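Local structure of signal recognition particle 54 kDa protein (Aeropyrum pernix, 7EPK) at residues 100-104 with 232-238; 116-120 with 266-270; 133-137 with 186-190; 152-156 with 172-176; 225-230 with 257-262. The protein is the 54 kDa protein of an archaeal signal recognition particle, joining a helical bundle, a P-loop GTPase-family domain that holds GDP, and a signal peptide binding domain. The contacts are given in a common frame with arbitrary orientation. Numbering follows the deposited sequence.

Contact 1: 100-104 with 232-238; sequences LLVGV and FHKSTPI
Residues 100-102 run as an extended strand at the heart of the sheet, and residues 232-235 form the last turn of helix 225-235; Thr236 (phi/psi -134/92) is the first residue to leave the helix. The closest CA pair is Gly103 with Phe232, 7.3 Å apart.

The aromatic part centres on Phe232, chi1 near -87°. Gly103 lies over one face of its ring, with CA 4.2 Å from the centroid in a CH-pi contact, and Gly103 C is 3.6 Å from Phe232 CZ. Gly103 has phi/psi 140/166, where a CB would jam against the carbonyl O of Val102.

Aliphatic groups fill in beside the ring and beyond it. Val104 CG1 meets its edge at Phe232 CE2, 3.8 Å away, and Val102 (m) brings CB to 4.0 Å from Phe232 CD1. Val102 CG2 lies 3.8 Å from CD1 of Ile238 (mm), and Leu100 CD2 (rotamer tp) lies 4.2 Å from Thr236 CG2. Val102 CG1 makes a van der Waals contact with the hydroxyl Thr236 OG1 at 3.8 Å.

The helix end closes on itself: Phe232 O accepts from Thr236 N (3.0 Å), Thr236 OG1 (3.3 Å) and Ser235 OG (3.1 Å).

Gly103 fits the first glycine of a Walker A P-loop, and Val104 touches GDP. No hydrogen bond joins the segments, so the helix end is held against the start of the nucleotide-binding loop by apolar and ring contacts.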
# COMPACT_ATOMS: atom_id res chain seq x y z
N LEU A 100 -15.94 -17.37 -7.65
CA LEU A 100 -17.11 -17.14 -8.54
C LEU A 100 -17.08 -15.71 -9.07
O LEU A 100 -17.34 -14.78 -8.30
CB LEU A 100 -18.40 -17.42 -7.77
CG LEU A 100 -19.70 -17.19 -8.55
CD1 LEU A 100 -19.76 -18.07 -9.78
CD2 LEU A 100 -20.92 -17.41 -7.67
N LEU A 101 -16.88 -15.56 -10.37
CA LEU A 101 -17.09 -14.27 -11.08
C LEU A 101 -18.60 -13.93 -11.19
O LEU A 101 -19.43 -14.83 -11.37
CB LEU A 101 -16.41 -14.38 -12.46
CG LEU A 101 -14.93 -14.02 -12.48
CD1 LEU A 101 -14.24 -14.36 -11.17
CD2 LEU A 101 -14.22 -14.67 -13.65
N VAL A 102 -18.96 -12.67 -11.02
CA VAL A 102 -20.36 -12.20 -11.22
C VAL A 102 -20.24 -10.80 -11.83
O VAL A 102 -19.14 -10.24 -11.79
CB VAL A 102 -21.21 -12.22 -9.92
CG1 VAL A 102 -21.33 -13.63 -9.35
CG2 VAL A 102 -20.71 -11.27 -8.85
N GLY A 103 -21.33 -10.31 -12.43
CA GLY A 103 -21.32 -9.10 -13.28
C GLY A 103 -22.21 -9.27 -14.50
O GLY A 103 -22.61 -10.41 -14.77
N VAL A 104 -22.51 -8.16 -15.17
CA VAL A 104 -23.35 -8.07 -16.40
C VAL A 104 -22.46 -8.21 -17.64
O VAL A 104 -21.30 -7.70 -17.63
CB VAL A 104 -24.15 -6.76 -16.49
CG1 VAL A 104 -25.06 -6.57 -15.30
CG2 VAL A 104 -23.25 -5.55 -16.68
N PHE A 232 -26.19 -7.41 -7.09
CA PHE A 232 -25.32 -8.61 -7.14
C PHE A 232 -24.96 -9.05 -5.73
O PHE A 232 -24.88 -10.27 -5.47
CB PHE A 232 -24.12 -8.36 -8.05
CG PHE A 232 -24.41 -8.67 -9.49
CD1 PHE A 232 -24.54 -9.99 -9.92
CD2 PHE A 232 -24.59 -7.66 -10.41
CE1 PHE A 232 -24.81 -10.27 -11.25
CE2 PHE A 232 -24.85 -7.94 -11.75
CZ PHE A 232 -24.96 -9.25 -12.16
N HIS A 233 -24.81 -8.10 -4.82
CA HIS A 233 -24.42 -8.35 -3.41
C HIS A 233 -25.54 -9.10 -2.68
O HIS A 233 -25.24 -9.81 -1.69
CB HIS A 233 -24.06 -7.03 -2.72
CG HIS A 233 -23.50 -7.19 -1.35
ND1 HIS A 233 -22.14 -7.21 -1.12
CD2 HIS A 233 -24.10 -7.36 -0.15
CE1 HIS A 233 -21.92 -7.35 0.17
NE2 HIS A 233 -23.11 -7.44 0.79
N LYS A 234 -26.79 -8.93 -3.12
CA LYS A 234 -27.98 -9.55 -2.50
C LYS A 234 -27.90 -11.05 -2.77
O LYS A 234 -28.00 -11.82 -1.80
CB LYS A 234 -29.25 -8.91 -3.05
CG LYS A 234 -30.52 -9.08 -2.21
CD LYS A 234 -31.74 -8.39 -2.81
CE LYS A 234 -32.50 -7.52 -1.83
NZ LYS A 234 -33.15 -6.37 -2.50
N SER A 235 -27.72 -11.44 -4.03
CA SER A 235 -27.77 -12.85 -4.52
C SER A 235 -26.52 -13.61 -4.08
O SER A 235 -26.64 -14.73 -3.58
CB SER A 235 -27.93 -12.90 -6.03
OG SER A 235 -26.75 -12.43 -6.67
N THR A 236 -25.34 -13.02 -4.30
CA THR A 236 -24.02 -13.59 -3.96
C THR A 236 -23.20 -12.51 -3.28
O THR A 236 -22.57 -11.70 -3.98
CB THR A 236 -23.32 -14.11 -5.22
OG1 THR A 236 -23.19 -12.99 -6.09
CG2 THR A 236 -24.09 -15.23 -5.90
N PRO A 237 -23.24 -12.43 -1.92
CA PRO A 237 -22.41 -11.48 -1.17
C PRO A 237 -21.02 -11.29 -1.78
O PRO A 237 -20.27 -12.24 -1.82
CB PRO A 237 -22.34 -12.13 0.22
CG PRO A 237 -23.73 -12.75 0.36
CD PRO A 237 -24.13 -13.21 -1.03
N ILE A 238 -20.72 -10.07 -2.24
CA ILE A 238 -19.43 -9.72 -2.90
C ILE A 238 -18.31 -9.69 -1.86
O ILE A 238 -18.51 -9.10 -0.79
CB ILE A 238 -19.50 -8.35 -3.59
CG1 ILE A 238 -20.68 -8.21 -4.56
CG2 ILE A 238 -18.15 -8.06 -4.23
CD1 ILE A 238 -20.79 -9.33 -5.55

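Contact 2: 116-120 with 266-270; sequences LAYYY and IKFIG. With GDP (guanosine-5'-diphosphate), chain B.
Helix 116-120 packs across strand 266-270, the short axes 11.7 Å apart at closest and their directions at 112°. Leu116 and Phe268 have the nearest CA atoms, 8.6 Å apart. Phe268 (phi/psi -149/143, chi1 m) projects toward the helix, and three helical side chains gather round its ring.

Leu116 comes first. In its tp rotamer it lays CD1 over one face of Phe268, 3.9 Å from the centroid and 3.7 Å from Phe268 CE2, a CH-pi contact. Tyr119, with chi1 t, offers its own ring face to the edge of Phe268 in a T-shaped pair: centroids 5.0 Å apart, planes at 74°, Tyr119 CE2 to Phe268 CE1 3.5 Å. Tyr120 (chi1 m) brings OH to 3.8 Å from Phe268 CE2, near the plane of that ring. The same OH accepts a hydrogen bond from a water at 2.9 Å, which in turn accepts one from Lys267 NZ at 3.2 Å. Tyr120 OH also bonds to Val90 O, and Lys267 NZ forms a salt bridge with Glu212.

Further along the strand, Gly270 C lies 3.2 Å from GDP O6, where a side chain would clash. The helix that follows the P-loop thus packs through an aromatic cluster on the strand whose Gly270 lies beside the guanine O6, an arrangement belonging to the alpha/beta fold of P-loop GTPases.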
# COMPACT_ATOMS: atom_id res chain seq x y z
N LEU A 116 -6.97 -13.30 -14.98
CA LEU A 116 -6.86 -13.71 -13.56
C LEU A 116 -6.20 -15.09 -13.47
O LEU A 116 -5.38 -15.27 -12.57
CB LEU A 116 -8.25 -13.72 -12.91
CG LEU A 116 -8.25 -13.83 -11.39
CD1 LEU A 116 -7.58 -12.63 -10.75
CD2 LEU A 116 -9.68 -13.95 -10.88
N ALA A 117 -6.54 -16.02 -14.38
CA ALA A 117 -5.95 -17.37 -14.45
C ALA A 117 -4.43 -17.26 -14.69
O ALA A 117 -3.64 -17.80 -13.87
CB ALA A 117 -6.62 -18.18 -15.53
N TYR A 118 -4.04 -16.57 -15.76
CA TYR A 118 -2.61 -16.32 -16.08
C TYR A 118 -1.88 -15.88 -14.81
O TYR A 118 -0.90 -16.51 -14.40
CB TYR A 118 -2.41 -15.22 -17.12
CG TYR A 118 -0.96 -14.84 -17.31
CD1 TYR A 118 -0.01 -15.81 -17.59
CD2 TYR A 118 -0.54 -13.52 -17.23
CE1 TYR A 118 1.32 -15.49 -17.77
CE2 TYR A 118 0.79 -13.18 -17.42
CZ TYR A 118 1.73 -14.17 -17.68
OH TYR A 118 3.05 -13.88 -17.85
N TYR A 119 -2.39 -14.79 -14.23
CA TYR A 119 -1.75 -14.07 -13.11
C TYR A 119 -1.35 -15.07 -12.03
O TYR A 119 -0.22 -15.00 -11.51
CB TYR A 119 -2.70 -12.99 -12.57
CG TYR A 119 -2.16 -12.30 -11.35
CD1 TYR A 119 -1.19 -11.33 -11.47
CD2 TYR A 119 -2.56 -12.68 -10.10
CE1 TYR A 119 -0.65 -10.71 -10.35
CE2 TYR A 119 -2.03 -12.08 -8.97
CZ TYR A 119 -1.07 -11.10 -9.09
OH TYR A 119 -0.57 -10.50 -7.98
N TYR A 120 -2.25 -15.99 -11.70
CA TYR A 120 -2.03 -16.96 -10.60
C TYR A 120 -1.13 -18.10 -11.08
O TYR A 120 -0.37 -18.66 -10.24
CB TYR A 120 -3.35 -17.45 -10.03
CG TYR A 120 -4.00 -16.49 -9.07
CD1 TYR A 120 -3.48 -16.25 -7.81
CD2 TYR A 120 -5.16 -15.81 -9.43
CE1 TYR A 120 -4.09 -15.38 -6.93
CE2 TYR A 120 -5.78 -14.93 -8.56
CZ TYR A 120 -5.24 -14.71 -7.31
OH TYR A 120 -5.87 -13.85 -6.46
N ILE A 266 -11.07 -3.53 -3.84
CA ILE A 266 -10.71 -3.63 -5.27
C ILE A 266 -9.39 -4.39 -5.32
O ILE A 266 -8.37 -3.83 -4.87
CB ILE A 266 -10.62 -2.22 -5.88
CG1 ILE A 266 -11.99 -1.55 -5.83
CG2 ILE A 266 -10.04 -2.27 -7.28
CD1 ILE A 266 -11.96 -0.09 -6.19
N LYS A 267 -9.41 -5.63 -5.82
CA LYS A 267 -8.25 -6.54 -5.78
C LYS A 267 -7.43 -6.42 -7.07
O LYS A 267 -6.22 -6.65 -7.01
CB LYS A 267 -8.73 -7.96 -5.55
CG LYS A 267 -9.34 -8.22 -4.17
CD LYS A 267 -8.91 -9.53 -3.54
CE LYS A 267 -8.75 -10.67 -4.54
NZ LYS A 267 -8.77 -11.98 -3.86
N PHE A 268 -8.06 -6.10 -8.19
CA PHE A 268 -7.41 -6.14 -9.53
C PHE A 268 -8.00 -5.08 -10.44
O PHE A 268 -9.23 -4.83 -10.39
CB PHE A 268 -7.56 -7.52 -10.17
CG PHE A 268 -6.74 -8.59 -9.51
CD1 PHE A 268 -5.39 -8.73 -9.81
CD2 PHE A 268 -7.31 -9.45 -8.59
CE1 PHE A 268 -4.62 -9.70 -9.18
CE2 PHE A 268 -6.54 -10.43 -7.96
CZ PHE A 268 -5.20 -10.55 -8.25
N ILE A 269 -7.12 -4.49 -11.26
CA ILE A 269 -7.45 -3.44 -12.26
C ILE A 269 -7.28 -4.08 -13.64
O ILE A 269 -6.24 -4.75 -13.86
CB ILE A 269 -6.55 -2.19 -12.06
CG1 ILE A 269 -7.31 -1.00 -11.44
CG2 ILE A 269 -5.87 -1.75 -13.36
CD1 ILE A 269 -8.49 -1.37 -10.59
N GLY A 270 -8.28 -3.90 -14.50
CA GLY A 270 -8.24 -4.28 -15.92
C GLY A 270 -7.73 -3.12 -16.75
O GLY A 270 -8.45 -2.11 -16.83
PB GDP B . -18.28 -10.52 -20.52
O1B GDP B . -19.59 -10.55 -21.28
O2B GDP B . -18.45 -9.85 -19.17
O3B GDP B . -17.55 -11.85 -20.42
O3A GDP B . -17.24 -9.59 -21.32
PA GDP B . -16.05 -10.13 -22.29
O1A GDP B . -16.75 -10.94 -23.38
O2A GDP B . -14.86 -10.64 -21.51
O5' GDP B . -15.46 -8.82 -23.00
C5' GDP B . -16.30 -7.78 -23.52
C4' GDP B . -15.40 -6.74 -24.16
O4' GDP B . -14.62 -6.11 -23.14
C3' GDP B . -14.40 -7.40 -25.11
O3' GDP B . -14.35 -6.66 -26.33
C2' GDP B . -13.07 -7.38 -24.37
O2' GDP B . -11.97 -7.33 -25.29
C1' GDP B . -13.22 -6.13 -23.49
N9 GDP B . -12.36 -5.97 -22.25
C8 GDP B . -12.35 -6.73 -21.13
N7 GDP B . -11.47 -6.26 -20.21
C5 GDP B . -10.92 -5.16 -20.72
C6 GDP B . -9.93 -4.18 -20.27
O6 GDP B . -9.38 -4.31 -19.16
N1 GDP B . -9.60 -3.18 -21.10
C2 GDP B . -10.16 -3.04 -22.32
N2 GDP B . -9.78 -2.00 -23.09
N3 GDP B . -11.09 -3.91 -22.79
C4 GDP B . -11.50 -4.97 -22.05
O HOH W 1 -8.73 -13.66 -6.59

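Contact 3: 133-137 with 186-190; sequences DTHRP and AGRHG
Two loops of the P-loop GTPase fold meet here beside the nucleotide site: 133-137, which follows strand 127-131, and the loop 186-190, whose Ala186-Gly187-Arg188 belongs to the family's DTAGR motif. Neither is helix or strand. The CA atoms of Asp133 and Ala186 come within 4.4 Å, those of His135 and Gly190 within 5.9 Å.

His135 (chi1 m, chi2 -55°) is the residue most buried by the contact. Its CB points at the opposing loop, and its ring runs alongside that backbone: CD2 is 3.3 Å from Arg188 O, and His189 CA sits over one ring face, 4.2 Å from the centroid, as a CH-pi contact. The edge of the His135 ring meets the face of the His189 ring, centroids 4.3 Å apart and planes at 62°. His135 NE2 bonds to Glu200 OE2 of helix 194-208.

Ala186 (phi/psi -63/152) presents CB to the edge of the imidazole, 3.7 Å from His135 CD2, while its carbonyl accepts from Lys109 NZ.

Asp133, with chi1 t, has its side chain about 4 Å from the magnesium ion. Its OD1 closes an Asx turn by accepting from His135 N at 3.2 Å, and this same oxygen lies 3.2 Å from Ala186 CB.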
# COMPACT_ATOMS: atom_id res chain seq x y z
N ASP A 133 -21.23 -20.26 -18.33
CA ASP A 133 -22.06 -19.39 -19.21
C ASP A 133 -22.72 -20.28 -20.26
O ASP A 133 -22.00 -21.02 -20.94
CB ASP A 133 -21.25 -18.28 -19.86
CG ASP A 133 -22.07 -17.26 -20.65
OD1 ASP A 133 -23.33 -17.40 -20.68
OD2 ASP A 133 -21.44 -16.31 -21.22
N THR A 134 -24.05 -20.19 -20.36
CA THR A 134 -24.95 -21.10 -21.11
C THR A 134 -25.66 -20.32 -22.23
O THR A 134 -26.02 -20.96 -23.23
CB THR A 134 -25.86 -21.79 -20.09
OG1 THR A 134 -25.36 -23.12 -19.94
CG2 THR A 134 -27.33 -21.79 -20.42
N HIS A 135 -25.79 -18.99 -22.07
CA HIS A 135 -26.73 -18.09 -22.78
C HIS A 135 -26.02 -17.33 -23.90
O HIS A 135 -26.63 -17.13 -24.96
CB HIS A 135 -27.36 -17.07 -21.81
CG HIS A 135 -27.97 -17.68 -20.60
ND1 HIS A 135 -28.94 -18.66 -20.68
CD2 HIS A 135 -27.77 -17.44 -19.29
CE1 HIS A 135 -29.30 -19.01 -19.46
NE2 HIS A 135 -28.60 -18.28 -18.58
N ARG A 136 -24.82 -16.84 -23.64
CA ARG A 136 -23.95 -16.19 -24.66
C ARG A 136 -23.40 -17.31 -25.53
O ARG A 136 -22.88 -18.29 -25.02
CB ARG A 136 -22.82 -15.39 -24.00
CG ARG A 136 -22.03 -14.53 -24.96
CD ARG A 136 -20.83 -13.94 -24.27
NE ARG A 136 -19.90 -13.25 -25.15
CZ ARG A 136 -19.06 -13.84 -26.02
NH1 ARG A 136 -19.05 -15.16 -26.17
NH2 ARG A 136 -18.23 -13.10 -26.73
N PRO A 137 -23.51 -17.21 -26.87
CA PRO A 137 -22.90 -18.22 -27.74
C PRO A 137 -21.38 -18.03 -27.75
O PRO A 137 -20.93 -16.92 -27.62
CB PRO A 137 -23.56 -17.94 -29.09
CG PRO A 137 -23.83 -16.44 -29.06
CD PRO A 137 -24.16 -16.12 -27.61
N ALA A 186 -22.48 -16.31 -16.92
CA ALA A 186 -23.27 -15.44 -17.80
C ALA A 186 -23.39 -14.02 -17.19
O ALA A 186 -23.36 -13.88 -15.94
CB ALA A 186 -24.62 -16.07 -18.05
N GLY A 187 -23.54 -13.01 -18.05
CA GLY A 187 -23.89 -11.63 -17.66
C GLY A 187 -25.24 -11.17 -18.21
O GLY A 187 -25.51 -9.94 -18.17
N ARG A 188 -26.05 -12.11 -18.71
CA ARG A 188 -27.41 -11.87 -19.28
C ARG A 188 -28.13 -13.22 -19.33
O ARG A 188 -27.47 -14.20 -19.73
CB ARG A 188 -27.35 -11.24 -20.67
CG ARG A 188 -28.57 -10.41 -21.03
CD ARG A 188 -28.55 -9.87 -22.45
NE ARG A 188 -27.35 -9.10 -22.78
CZ ARG A 188 -27.06 -8.61 -23.99
NH1 ARG A 188 -25.94 -7.93 -24.18
NH2 ARG A 188 -27.87 -8.81 -25.01
N HIS A 189 -29.40 -13.27 -18.92
CA HIS A 189 -30.26 -14.48 -18.93
C HIS A 189 -31.26 -14.39 -20.10
O HIS A 189 -32.45 -14.08 -19.84
CB HIS A 189 -30.95 -14.65 -17.58
CG HIS A 189 -31.51 -16.02 -17.40
ND1 HIS A 189 -30.80 -17.02 -16.77
CD2 HIS A 189 -32.67 -16.58 -17.79
CE1 HIS A 189 -31.51 -18.13 -16.77
NE2 HIS A 189 -32.66 -17.89 -17.38
N GLY A 190 -30.79 -14.67 -21.32
CA GLY A 190 -31.58 -14.65 -22.57
C GLY A 190 -31.75 -13.24 -23.13
O GLY A 190 -30.73 -12.63 -23.53

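Contact 4: 152-156 with 172-176; sequences AMFYG and DLLSR
Residues 153-156 are extended, forming a weakly bonded strand, and 172-175 belong to helix 162-175. The closest CA pairs are Met153 with Leu173 and Tyr155 with Asp172, both 7.3 Å apart.

Met153 (mtt) and Tyr155 (chi1 t) point their CB atoms toward the helix. Met153 CB rests 3.6 Å from CD2 of Leu173 (mt), and its CE reaches within 3.1 Å of Arg176 O. Tyr155 CD2 lies 3.6 Å from Asp172 CB. Arg176 folds back with its guanidinium face over Met153 CB. Arg176 NH1 donates to Phe154 O at 3.0 Å, tying the strand backbone to the helix. A very short salt bridge of 2.4 Å joins Arg176 NH1 to Asp172 OD2.

The helix belongs to a beta-alpha-beta crossover from edge strand 153-156 to strand 180-184, passing over strand 127-131; Leu173 touches Val130 of that strand and Val181 of strand 180-184. Phe154 points away and packs on Tyr140, Leu143 and Ala147 of helix 139-150.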
# COMPACT_ATOMS: atom_id res chain seq x y z
N ALA A 152 -3.59 -22.71 -18.11
CA ALA A 152 -4.48 -23.18 -17.02
C ALA A 152 -5.41 -24.26 -17.58
O ALA A 152 -5.84 -24.10 -18.75
CB ALA A 152 -5.29 -22.02 -16.46
N MET A 153 -5.73 -25.26 -16.76
CA MET A 153 -6.69 -26.34 -17.11
C MET A 153 -8.06 -25.71 -17.39
O MET A 153 -8.26 -24.53 -17.09
CB MET A 153 -6.81 -27.38 -16.00
CG MET A 153 -5.50 -28.07 -15.67
SD MET A 153 -5.62 -29.14 -14.21
CE MET A 153 -3.88 -29.32 -13.83
N PHE A 154 -8.97 -26.47 -18.00
CA PHE A 154 -10.30 -25.98 -18.43
C PHE A 154 -11.34 -27.08 -18.21
O PHE A 154 -11.01 -28.28 -18.19
CB PHE A 154 -10.29 -25.54 -19.89
CG PHE A 154 -11.64 -25.18 -20.46
CD1 PHE A 154 -12.14 -23.89 -20.37
CD2 PHE A 154 -12.41 -26.13 -21.12
CE1 PHE A 154 -13.38 -23.57 -20.90
CE2 PHE A 154 -13.65 -25.80 -21.66
CZ PHE A 154 -14.13 -24.52 -21.54
N TYR A 155 -12.58 -26.64 -18.02
CA TYR A 155 -13.78 -27.50 -18.06
C TYR A 155 -14.99 -26.61 -18.29
O TYR A 155 -15.09 -25.58 -17.62
CB TYR A 155 -13.93 -28.30 -16.77
CG TYR A 155 -15.17 -29.14 -16.78
CD1 TYR A 155 -16.42 -28.56 -16.67
CD2 TYR A 155 -15.10 -30.52 -16.95
CE1 TYR A 155 -17.57 -29.33 -16.67
CE2 TYR A 155 -16.24 -31.30 -16.96
CZ TYR A 155 -17.48 -30.70 -16.82
OH TYR A 155 -18.62 -31.43 -16.81
N GLY A 156 -15.87 -27.03 -19.20
CA GLY A 156 -17.12 -26.34 -19.53
C GLY A 156 -18.13 -27.27 -20.19
O GLY A 156 -17.76 -28.35 -20.61
N ASP A 172 -14.09 -31.69 -11.48
CA ASP A 172 -13.15 -32.17 -12.52
C ASP A 172 -11.75 -31.64 -12.21
O ASP A 172 -10.79 -32.45 -12.23
CB ASP A 172 -13.55 -31.73 -13.92
CG ASP A 172 -12.52 -32.15 -14.94
OD1 ASP A 172 -12.54 -33.35 -15.32
OD2 ASP A 172 -11.68 -31.29 -15.32
N LEU A 173 -11.66 -30.34 -11.94
CA LEU A 173 -10.42 -29.54 -11.77
C LEU A 173 -9.78 -29.82 -10.41
O LEU A 173 -8.55 -29.88 -10.33
CB LEU A 173 -10.78 -28.06 -11.93
CG LEU A 173 -11.11 -27.61 -13.35
CD1 LEU A 173 -11.62 -26.17 -13.35
CD2 LEU A 173 -9.89 -27.74 -14.27
N LEU A 174 -10.57 -29.98 -9.36
CA LEU A 174 -10.03 -30.44 -8.05
C LEU A 174 -9.37 -31.82 -8.22
O LEU A 174 -8.27 -31.98 -7.66
CB LEU A 174 -11.16 -30.45 -7.02
CG LEU A 174 -11.27 -29.18 -6.17
CD1 LEU A 174 -10.46 -28.02 -6.73
CD2 LEU A 174 -12.72 -28.75 -6.00
N SER A 175 -9.98 -32.73 -9.00
CA SER A 175 -9.49 -34.10 -9.31
C SER A 175 -8.12 -34.05 -9.98
O SER A 175 -7.32 -34.98 -9.72
CB SER A 175 -10.44 -34.83 -10.20
OG SER A 175 -11.65 -35.08 -9.51
N ARG A 176 -7.88 -33.01 -10.80
CA ARG A 176 -6.66 -32.81 -11.62
C ARG A 176 -5.69 -31.86 -10.90
O ARG A 176 -4.79 -31.28 -11.57
CB ARG A 176 -7.09 -32.29 -13.00
CG ARG A 176 -8.09 -33.20 -13.71
CD ARG A 176 -8.98 -32.51 -14.74
NE ARG A 176 -8.18 -32.00 -15.85
CZ ARG A 176 -8.59 -31.12 -16.76
NH1 ARG A 176 -9.83 -30.64 -16.75
NH2 ARG A 176 -7.74 -30.72 -17.69

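Contact 5: 225-230 with 257-262; sequences AMGLAE and TAAAVT
In the alpha/beta fold of this P-loop domain, helices 225-235 and 255-262 are neighbours, linked through strand 240-244. Segments 225-230 and 257-262 are helical throughout and run in broadly the same direction, with a signed crossing angle of -39° and axes 8.3 Å apart at closest. Such a close approach is possible because the facing residues are small. Met226 and Ala258 have the nearest CA atoms, at 5.4 Å.

The methyl of Ala258 is the first bump: it settles between successive turns of the other helix, 3.9 Å from Ala229 CB, 4.4 Å from Ala225 CB and 3.7 Å from Ala225 O. Ala229 CB answers as the reciprocal bump, pointing at the partner helix and seated in a hollow walled by Ala258 CB, Val261 CG1 at 4.2 Å and Thr262 CG2 at 3.9 Å.

Towards the solvent side, Val261 (chi1 t) wedges its branches between two longer side chains, CG2 lying 4.0 Å from Met226 CG and CG1 3.8 Å from Glu230 CG. Met226 CG is also 4.0 Å from Thr257 CG2. Thr257 OG1 bonds to Gly254 O and to Val39 O.

No hydrogen bond crosses between the helices. Beneath them, Ala258 and Thr262 rest on Ile241 of strand 240-244, and Thr262 (chi1 p) turns its hydroxyl back along its own helix, OG1 donating to Ala258 O at 2.9 Å.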
# COMPACT_ATOMS: atom_id res chain seq x y z
N ALA A 225 -22.83 2.58 -10.36
CA ALA A 225 -22.01 1.58 -9.64
C ALA A 225 -22.66 1.23 -8.30
O ALA A 225 -22.40 0.12 -7.80
CB ALA A 225 -20.61 2.09 -9.45
N MET A 226 -23.42 2.16 -7.72
CA MET A 226 -24.13 1.96 -6.43
C MET A 226 -25.12 0.80 -6.57
O MET A 226 -25.03 -0.16 -5.76
CB MET A 226 -24.91 3.22 -6.00
CG MET A 226 -24.33 3.92 -4.77
SD MET A 226 -25.58 4.18 -3.47
CE MET A 226 -26.72 5.27 -4.32
N GLY A 227 -26.01 0.88 -7.56
CA GLY A 227 -27.15 -0.04 -7.74
C GLY A 227 -26.69 -1.44 -8.10
O GLY A 227 -27.02 -2.39 -7.37
N LEU A 228 -25.96 -1.55 -9.22
CA LEU A 228 -25.33 -2.80 -9.74
C LEU A 228 -24.78 -3.64 -8.57
O LEU A 228 -25.17 -4.83 -8.44
CB LEU A 228 -24.25 -2.37 -10.74
CG LEU A 228 -23.36 -3.46 -11.33
CD1 LEU A 228 -24.17 -4.67 -11.73
CD2 LEU A 228 -22.61 -2.93 -12.54
N ALA A 229 -23.99 -3.02 -7.69
CA ALA A 229 -23.35 -3.66 -6.52
C ALA A 229 -24.41 -4.20 -5.57
O ALA A 229 -24.26 -5.35 -5.17
CB ALA A 229 -22.41 -2.70 -5.82
N GLU A 230 -25.45 -3.42 -5.23
CA GLU A 230 -26.56 -3.83 -4.31
C GLU A 230 -27.23 -5.09 -4.88
O GLU A 230 -27.40 -6.09 -4.16
CB GLU A 230 -27.59 -2.70 -4.13
CG GLU A 230 -27.06 -1.40 -3.51
CD GLU A 230 -27.91 -0.13 -3.66
OE1 GLU A 230 -27.59 0.87 -2.98
OE2 GLU A 230 -28.90 -0.11 -4.45
N THR A 257 -17.18 3.61 -5.20
CA THR A 257 -18.59 3.72 -4.74
C THR A 257 -19.09 2.31 -4.41
O THR A 257 -19.63 2.12 -3.30
CB THR A 257 -19.50 4.43 -5.75
OG1 THR A 257 -18.74 5.25 -6.64
CG2 THR A 257 -20.55 5.28 -5.07
N ALA A 258 -18.91 1.36 -5.34
CA ALA A 258 -19.28 -0.07 -5.19
C ALA A 258 -18.44 -0.69 -4.06
O ALA A 258 -19.00 -1.48 -3.24
CB ALA A 258 -19.09 -0.81 -6.49
N ALA A 259 -17.15 -0.31 -3.99
CA ALA A 259 -16.23 -0.65 -2.88
C ALA A 259 -16.92 -0.35 -1.55
O ALA A 259 -16.99 -1.25 -0.68
CB ALA A 259 -14.98 0.15 -3.03
N ALA A 260 -17.44 0.88 -1.42
CA ALA A 260 -18.13 1.39 -0.22
C ALA A 260 -19.37 0.53 0.10
O ALA A 260 -19.50 0.11 1.25
CB ALA A 260 -18.48 2.85 -0.41
N VAL A 261 -20.22 0.28 -0.90
CA VAL A 261 -21.59 -0.31 -0.74
C VAL A 261 -21.51 -1.74 -0.21
O VAL A 261 -22.28 -2.08 0.71
CB VAL A 261 -22.39 -0.28 -2.06
CG1 VAL A 261 -23.54 -1.28 -2.06
CG2 VAL A 261 -22.93 1.11 -2.36
N THR A 262 -20.64 -2.57 -0.79
CA THR A 262 -20.45 -3.99 -0.41
C THR A 262 -19.40 -4.11 0.71
O THR A 262 -19.30 -5.20 1.30
CB THR A 262 -20.04 -4.78 -1.66
OG1 THR A 262 -18.85 -4.17 -2.15
CG2 THR A 262 -21.12 -4.77 -2.72

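All five contacts lie in the GTPase-family domain. Contacts 1, 2 and 4 reach its one sheet, contact 4 at the 153-156 edge, with the centres of contacts 1 and 4 about 23 Å apart. Contacts 1 and 5 share helix 225-235, their centres about 11 Å apart, and touch through Ile238 and Thr262. Val104 of contact 1 also meets Gly187 of contact 3, so the nucleotide-site loops abut. Along the chain, contact 4 is nested within contact 3, which is nested within contact 1; contact 1 crosses both 2 and 5. This interleaving ties early strands and helices to late ones around bound GDP, which touches Val104 and Gly270.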